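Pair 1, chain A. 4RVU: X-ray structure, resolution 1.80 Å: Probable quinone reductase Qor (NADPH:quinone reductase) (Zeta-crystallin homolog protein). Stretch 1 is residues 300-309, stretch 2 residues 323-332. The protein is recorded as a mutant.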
# COMPACT_ATOMS: atom_id res chain seq x y z
N THR A 300 -24.23 -14.59 7.11
CA THR A 300 -25.17 -14.59 8.22
C THR A 300 -24.45 -14.03 9.44
O THR A 300 -23.47 -14.60 9.91
CB THR A 300 -25.70 -16.01 8.53
OG1 THR A 300 -26.44 -16.49 7.40
CG2 THR A 300 -26.62 -16.01 9.76
N VAL A 301 -24.93 -12.89 9.96
CA VAL A 301 -24.29 -12.26 11.10
C VAL A 301 -24.97 -12.71 12.37
O VAL A 301 -26.10 -12.31 12.64
CB VAL A 301 -24.32 -10.73 11.00
CG1 VAL A 301 -23.63 -10.11 12.23
CG2 VAL A 301 -23.64 -10.26 9.72
N ALA A 302 -24.30 -13.54 13.15
CA ALA A 302 -24.88 -14.06 14.38
C ALA A 302 -24.65 -13.06 15.50
O ALA A 302 -23.70 -12.28 15.45
CB ALA A 302 -24.27 -15.41 14.73
N VAL A 303 -25.52 -13.07 16.50
CA VAL A 303 -25.26 -12.26 17.69
C VAL A 303 -24.40 -13.11 18.63
O VAL A 303 -24.91 -14.04 19.26
CB VAL A 303 -26.56 -11.85 18.40
CG1 VAL A 303 -26.25 -10.98 19.61
CG2 VAL A 303 -27.47 -11.10 17.42
N GLY A 304 -23.11 -12.79 18.72
CA GLY A 304 -22.17 -13.64 19.44
C GLY A 304 -22.18 -13.51 20.95
O GLY A 304 -21.72 -14.41 21.67
N GLY A 305 -22.70 -12.40 21.45
CA GLY A 305 -22.79 -12.23 22.89
C GLY A 305 -23.65 -11.03 23.21
O GLY A 305 -23.71 -10.09 22.42
N ARG A 306 -24.30 -11.06 24.37
CA ARG A 306 -25.20 -10.00 24.79
C ARG A 306 -24.91 -9.61 26.23
O ARG A 306 -24.67 -10.48 27.07
CB ARG A 306 -26.65 -10.48 24.72
CG ARG A 306 -27.12 -10.90 23.36
CD ARG A 306 -28.53 -11.48 23.45
NE ARG A 306 -29.07 -11.80 22.14
CZ ARG A 306 -28.85 -12.95 21.50
NH1 ARG A 306 -28.09 -13.88 22.06
NH2 ARG A 306 -29.39 -13.16 20.31
N TYR A 307 -24.94 -8.31 26.50
CA TYR A 307 -24.71 -7.78 27.83
C TYR A 307 -25.71 -6.66 28.10
O TYR A 307 -26.08 -5.91 27.19
CB TYR A 307 -23.31 -7.17 27.94
CG TYR A 307 -22.16 -8.11 27.64
CD1 TYR A 307 -21.82 -8.42 26.33
CD2 TYR A 307 -21.39 -8.64 28.67
CE1 TYR A 307 -20.75 -9.27 26.05
CE2 TYR A 307 -20.33 -9.49 28.41
CZ TYR A 307 -20.01 -9.80 27.10
OH TYR A 307 -18.96 -10.64 26.83
N PRO A 308 -26.12 -6.51 29.37
CA PRO A 308 -26.88 -5.31 29.72
C PRO A 308 -26.01 -4.08 29.48
O PRO A 308 -24.77 -4.17 29.62
CB PRO A 308 -27.15 -5.49 31.23
CG PRO A 308 -26.98 -6.99 31.49
CD PRO A 308 -25.89 -7.40 30.52
N LEU A 309 -26.63 -2.96 29.11
CA LEU A 309 -25.90 -1.72 28.87
C LEU A 309 -25.05 -1.36 30.08
O LEU A 309 -23.92 -0.92 29.93
CB LEU A 309 -26.88 -0.57 28.56
CG LEU A 309 -26.35 0.86 28.57
CD1 LEU A 309 -25.26 1.05 27.53
CD2 LEU A 309 -27.49 1.83 28.32
N LYS A 323 -12.12 -13.41 24.88
CA LYS A 323 -13.13 -14.38 25.30
C LYS A 323 -14.42 -14.31 24.49
O LYS A 323 -15.30 -15.18 24.62
CB LYS A 323 -13.46 -14.17 26.77
CG LYS A 323 -12.37 -14.55 27.74
CD LYS A 323 -12.82 -14.15 29.14
CE LYS A 323 -12.01 -14.79 30.25
NZ LYS A 323 -12.59 -14.40 31.57
N THR A 324 -14.57 -13.28 23.67
CA THR A 324 -15.80 -13.14 22.89
C THR A 324 -15.69 -13.90 21.58
O THR A 324 -14.59 -14.19 21.12
CB THR A 324 -16.16 -11.66 22.61
OG1 THR A 324 -15.17 -11.07 21.75
CG2 THR A 324 -16.25 -10.88 23.91
N VAL A 325 -16.84 -14.25 21.01
CA VAL A 325 -16.89 -14.80 19.66
C VAL A 325 -17.89 -13.98 18.88
O VAL A 325 -18.95 -13.61 19.40
CB VAL A 325 -17.30 -16.30 19.65
CG1 VAL A 325 -16.23 -17.16 20.31
CG2 VAL A 325 -18.62 -16.49 20.35
N GLY A 326 -17.55 -13.66 17.64
CA GLY A 326 -18.41 -12.85 16.79
C GLY A 326 -18.71 -11.47 17.34
O GLY A 326 -17.96 -10.93 18.18
N SER A 327 -19.80 -10.89 16.87
CA SER A 327 -20.21 -9.56 17.29
C SER A 327 -20.90 -9.65 18.64
O SER A 327 -21.67 -10.58 18.89
CB SER A 327 -21.18 -8.95 16.28
OG SER A 327 -20.60 -8.86 14.99
N VAL A 328 -20.62 -8.69 19.51
CA VAL A 328 -21.38 -8.61 20.76
C VAL A 328 -22.12 -7.28 20.83
O VAL A 328 -21.70 -6.28 20.22
CB VAL A 328 -20.53 -8.91 22.01
CG1 VAL A 328 -19.83 -10.27 21.89
CG2 VAL A 328 -19.52 -7.83 22.22
N VAL A 329 -23.24 -7.29 21.55
CA VAL A 329 -24.10 -6.11 21.66
C VAL A 329 -24.40 -5.81 23.12
O VAL A 329 -24.41 -6.71 23.96
CB VAL A 329 -25.44 -6.27 20.89
CG1 VAL A 329 -25.21 -6.33 19.39
CG2 VAL A 329 -26.19 -7.50 21.36
N LEU A 330 -24.66 -4.53 23.40
CA LEU A 330 -25.17 -4.09 24.70
C LEU A 330 -26.67 -3.88 24.55
O LEU A 330 -27.13 -3.39 23.52
CB LEU A 330 -24.50 -2.79 25.13
CG LEU A 330 -22.99 -2.82 25.26
CD1 LEU A 330 -22.47 -1.46 25.75
CD2 LEU A 330 -22.56 -3.93 26.19
N LEU A 331 -27.43 -4.26 25.57
CA LEU A 331 -28.88 -4.15 25.52
C LEU A 331 -29.40 -3.15 26.56
O LEU A 331 -29.22 -3.37 27.76
CB LEU A 331 -29.51 -5.53 25.77
CG LEU A 331 -29.10 -6.67 24.83
CD1 LEU A 331 -29.71 -7.97 25.32
CD2 LEU A 331 -29.55 -6.37 23.42
N PRO A 332 -30.04 -2.06 26.10
CA PRO A 332 -30.49 -1.00 27.02
C PRO A 332 -31.83 -1.32 27.68
O PRO A 332 -32.48 -2.21 27.13
CB PRO A 332 -30.66 0.20 26.09
CG PRO A 332 -31.17 -0.43 24.81
CD PRO A 332 -30.40 -1.75 24.70
O HOH W 1 -21.04 -12.68 15.02
O HOH W 2 -19.19 -13.89 22.98

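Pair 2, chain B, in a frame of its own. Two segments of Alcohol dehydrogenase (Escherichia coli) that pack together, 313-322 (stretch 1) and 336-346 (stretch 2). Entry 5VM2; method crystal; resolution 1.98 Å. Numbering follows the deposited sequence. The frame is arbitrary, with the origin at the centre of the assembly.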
# COMPACT_ATOMS: atom_id res chain seq x y z
N SER B 313 1.49 8.39 12.67
CA SER B 313 0.46 8.04 13.63
C SER B 313 -0.19 6.70 13.34
O SER B 313 -0.87 6.15 14.21
CB SER B 313 -0.61 9.13 13.67
OG SER B 313 -0.11 10.33 14.24
N MET B 314 -0.01 6.15 12.13
CA MET B 314 -0.66 4.89 11.81
C MET B 314 0.11 3.69 12.32
O MET B 314 -0.48 2.62 12.52
CB MET B 314 -0.87 4.79 10.30
CG MET B 314 -1.70 5.95 9.75
SD MET B 314 -1.93 5.88 7.97
CE MET B 314 -2.56 4.20 7.79
N VAL B 315 1.41 3.84 12.57
CA VAL B 315 2.24 2.72 13.02
C VAL B 315 1.84 2.35 14.44
O VAL B 315 2.06 3.12 15.38
CB VAL B 315 3.73 3.05 12.93
CG1 VAL B 315 4.57 1.86 13.38
CG2 VAL B 315 4.10 3.43 11.51
N THR B 316 1.27 1.16 14.61
CA THR B 316 0.87 0.68 15.92
C THR B 316 1.84 -0.34 16.51
O THR B 316 1.79 -0.58 17.72
CB THR B 316 -0.54 0.07 15.85
OG1 THR B 316 -0.58 -0.90 14.79
CG2 THR B 316 -1.57 1.15 15.57
N HIS B 317 2.71 -0.92 15.69
CA HIS B 317 3.64 -1.94 16.16
C HIS B 317 4.93 -1.86 15.36
O HIS B 317 4.90 -1.77 14.13
CB HIS B 317 3.04 -3.34 16.04
CG HIS B 317 1.77 -3.53 16.81
ND1 HIS B 317 0.53 -3.22 16.29
CD2 HIS B 317 1.55 -4.01 18.06
CE1 HIS B 317 -0.40 -3.49 17.19
NE2 HIS B 317 0.19 -3.97 18.27
N ILE B 318 6.06 -1.90 16.06
CA ILE B 318 7.38 -1.96 15.44
C ILE B 318 8.08 -3.21 15.96
O ILE B 318 8.23 -3.39 17.17
CB ILE B 318 8.21 -0.70 15.75
CG1 ILE B 318 7.54 0.54 15.18
CG2 ILE B 318 9.63 -0.85 15.20
CD1 ILE B 318 8.18 1.84 15.61
N TYR B 319 8.51 -4.07 15.04
CA TYR B 319 9.18 -5.32 15.33
C TYR B 319 10.66 -5.22 14.97
O TYR B 319 11.02 -4.57 13.99
CB TYR B 319 8.55 -6.49 14.56
CG TYR B 319 7.07 -6.67 14.81
CD1 TYR B 319 6.13 -6.03 14.01
CD2 TYR B 319 6.61 -7.47 15.85
CE1 TYR B 319 4.77 -6.19 14.23
CE2 TYR B 319 5.26 -7.64 16.08
CZ TYR B 319 4.35 -7.00 15.27
OH TYR B 319 3.00 -7.16 15.50
N ASP B 320 11.53 -5.82 15.78
CA ASP B 320 12.92 -5.97 15.38
C ASP B 320 13.03 -7.01 14.27
O ASP B 320 12.22 -7.94 14.18
CB ASP B 320 13.78 -6.37 16.58
CG ASP B 320 14.16 -5.18 17.45
OD1 ASP B 320 14.23 -4.05 16.92
OD2 ASP B 320 14.39 -5.37 18.66
N TYR B 321 14.05 -6.84 13.43
CA TYR B 321 14.23 -7.72 12.28
C TYR B 321 14.46 -9.17 12.70
O TYR B 321 13.91 -10.10 12.10
CB TYR B 321 15.39 -7.19 11.43
CG TYR B 321 15.91 -8.12 10.35
CD1 TYR B 321 15.14 -8.44 9.24
CD2 TYR B 321 17.19 -8.64 10.44
CE1 TYR B 321 15.63 -9.28 8.25
CE2 TYR B 321 17.69 -9.48 9.46
CZ TYR B 321 16.91 -9.79 8.37
OH TYR B 321 17.42 -10.63 7.41
N ARG B 322 15.27 -9.39 13.74
CA ARG B 322 15.49 -10.78 14.13
C ARG B 322 14.23 -11.42 14.71
O ARG B 322 14.09 -12.65 14.68
CB ARG B 322 16.64 -10.89 15.13
CG ARG B 322 16.85 -12.30 15.70
CD ARG B 322 18.00 -12.35 16.71
NE ARG B 322 17.69 -13.22 17.85
CZ ARG B 322 18.57 -13.58 18.77
NH1 ARG B 322 19.83 -13.16 18.69
NH2 ARG B 322 18.21 -14.37 19.77
N ARG B 336 -6.70 -7.82 14.68
CA ARG B 336 -7.72 -6.95 15.26
C ARG B 336 -7.14 -5.64 15.78
O ARG B 336 -7.85 -4.63 15.83
CB ARG B 336 -8.44 -7.70 16.39
CG ARG B 336 -9.73 -7.05 16.87
CD ARG B 336 -9.65 -6.66 18.34
NE ARG B 336 -10.79 -5.85 18.76
CZ ARG B 336 -10.84 -4.52 18.68
NH1 ARG B 336 -9.80 -3.84 18.21
NH2 ARG B 336 -11.92 -3.87 19.08
N ASP B 337 -5.88 -5.65 16.20
CA ASP B 337 -5.31 -4.52 16.92
C ASP B 337 -4.20 -3.81 16.16
O ASP B 337 -3.58 -2.89 16.70
CB ASP B 337 -4.78 -4.98 18.29
CG ASP B 337 -5.89 -5.14 19.31
OD1 ASP B 337 -6.57 -4.14 19.61
OD2 ASP B 337 -6.08 -6.27 19.81
N ILE B 338 -3.94 -4.20 14.91
CA ILE B 338 -2.85 -3.63 14.13
C ILE B 338 -3.43 -2.74 13.04
O ILE B 338 -4.20 -3.21 12.19
CB ILE B 338 -1.95 -4.72 13.52
CG1 ILE B 338 -1.35 -5.59 14.62
CG2 ILE B 338 -0.86 -4.09 12.67
CD1 ILE B 338 -0.49 -6.73 14.10
N ILE B 339 -3.08 -1.46 13.08
CA ILE B 339 -3.33 -0.59 11.94
C ILE B 339 -2.22 -0.74 10.91
O ILE B 339 -2.47 -1.04 9.74
CB ILE B 339 -3.47 0.87 12.41
CG1 ILE B 339 -4.58 0.99 13.46
CG2 ILE B 339 -3.75 1.78 11.23
CD1 ILE B 339 -5.95 0.70 12.91
N LYS B 340 -0.97 -0.57 11.35
CA LYS B 340 0.18 -0.78 10.48
C LYS B 340 1.35 -1.23 11.34
O LYS B 340 1.72 -0.55 12.30
CB LYS B 340 0.55 0.50 9.72
CG LYS B 340 1.63 0.30 8.66
CD LYS B 340 1.21 -0.73 7.62
CE LYS B 340 2.01 -0.58 6.35
NZ LYS B 340 1.84 -1.75 5.44
N GLY B 341 1.92 -2.38 11.00
CA GLY B 341 3.14 -2.85 11.62
C GLY B 341 4.31 -2.65 10.68
O GLY B 341 4.16 -2.71 9.46
N VAL B 342 5.48 -2.38 11.26
CA VAL B 342 6.71 -2.27 10.50
C VAL B 342 7.78 -3.10 11.19
O VAL B 342 7.68 -3.42 12.38
CB VAL B 342 7.19 -0.81 10.33
CG1 VAL B 342 6.08 0.06 9.74
CG2 VAL B 342 7.67 -0.25 11.66
N ILE B 343 8.82 -3.44 10.43
CA ILE B 343 9.95 -4.20 10.94
C ILE B 343 11.18 -3.31 10.85
O ILE B 343 11.50 -2.79 9.77
CB ILE B 343 10.15 -5.51 10.16
CG1 ILE B 343 8.95 -6.43 10.38
CG2 ILE B 343 11.42 -6.20 10.61
CD1 ILE B 343 8.83 -7.55 9.37
N LYS B 344 11.86 -3.13 11.98
CA LYS B 344 13.05 -2.31 12.06
C LYS B 344 14.27 -3.17 11.78
O LYS B 344 14.49 -4.18 12.46
CB LYS B 344 13.16 -1.66 13.44
CG LYS B 344 14.33 -0.70 13.59
CD LYS B 344 14.41 -0.14 15.00
CE LYS B 344 14.98 1.26 15.01
NZ LYS B 344 16.21 1.38 14.18
N ILE B 345 15.06 -2.80 10.78
CA ILE B 345 16.26 -3.55 10.44
C ILE B 345 17.49 -2.74 10.85
O ILE B 345 18.01 -1.94 10.07
CB ILE B 345 16.31 -3.92 8.95
CG1 ILE B 345 15.07 -4.72 8.57
CG2 ILE B 345 17.56 -4.73 8.65
CD1 ILE B 345 14.93 -4.92 7.08
N SER B 346 17.95 -2.94 12.07
CA SER B 346 19.26 -2.51 12.51
C SER B 346 20.19 -3.71 12.56
O SER B 346 19.75 -4.86 12.46
CB SER B 346 19.17 -1.84 13.89
OG SER B 346 18.52 -2.68 14.82
O HOH W 3 16.15 -4.19 14.88

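Both pairs are two neighbouring strands of a parallel sheet, their N-to-C directions 25° apart in pair 1 and 26° in pair 2, and the central backbones superpose with an RMSD of 0.6 Å. The central rungs of the hydrogen-bond ladder are the same. In pair 1, Val A329 N donates to Gly A305 O (3.0 Å), Tyr A307 N to Val A329 O (3.0 Å) and Leu A331 N to Tyr A307 O (2.7 Å). In pair 2, Val B342 N donates to His B317 O (3.0 Å), Tyr B319 N to Val B342 O (2.9 Å) and Lys B344 N to Tyr B319 O (2.6 Å). Such bonds use backbone atoms alone, so the side chains are free to differ.

Some do not differ. Tyr A307 matches Tyr B319, and Val A329 matches Val B342, whose beta-branched side chain suits an extended backbone. Each tyrosine sets its CB against an aliphatic side chain: Tyr A307 CB lies 3.8 Å from Leu A330 CD2, and Tyr B319 CB lies 4.2 Å from Ile B343 CG1. Beside the ring the solutions part. Val A328 fills the space at the ring edge in pair 1, its CB 4.1 Å from Tyr A307 CE1. Its match is Gly B341, where an ideal CB would come within a tight 3.4 Å of Tyr B319 CE1.

The sharpest exchange is at Gly A304 and Thr B316. A CB on Gly A304 would clash with Val A325 O, at 1.9 Å, so the bare CA approaches that oxygen instead, Gly A304 CA to Val A325 O being 3.2 Å. In pair 2 the second stretch takes another path here, and Thr B316 points toward it; its OG1 accepts a hydrogen bond from Ile B339 N (3.1 Å) and shares another with His B317 ND1 (3.0 Å). Ile B339 matches Gly A326, whose positive phi of 60° favours glycine, whereas Ile B339 has a phi of -83°. In pair 1 a water links the two stretches nearby, its oxygen donating to Gly A304 O (2.9 Å) and accepting from Val A325 N (3.1 Å).

On the face carrying Arg A306 and Val A329, the aliphatic part of the exposed arginine covers the valine, CG to CG2 at 4.1 Å. Ile B318 does so more closely, its CG1 3.6 Å from Val B342 CG2. At the far end Leu A309 and Tyr B321 match: Leu A309 CD1 meets Leu A330 CD1 at 4.2 Å, while the tyrosine offers a ring face to Ile B345 and its CB lies 4.2 Å from Ile B343 CG2.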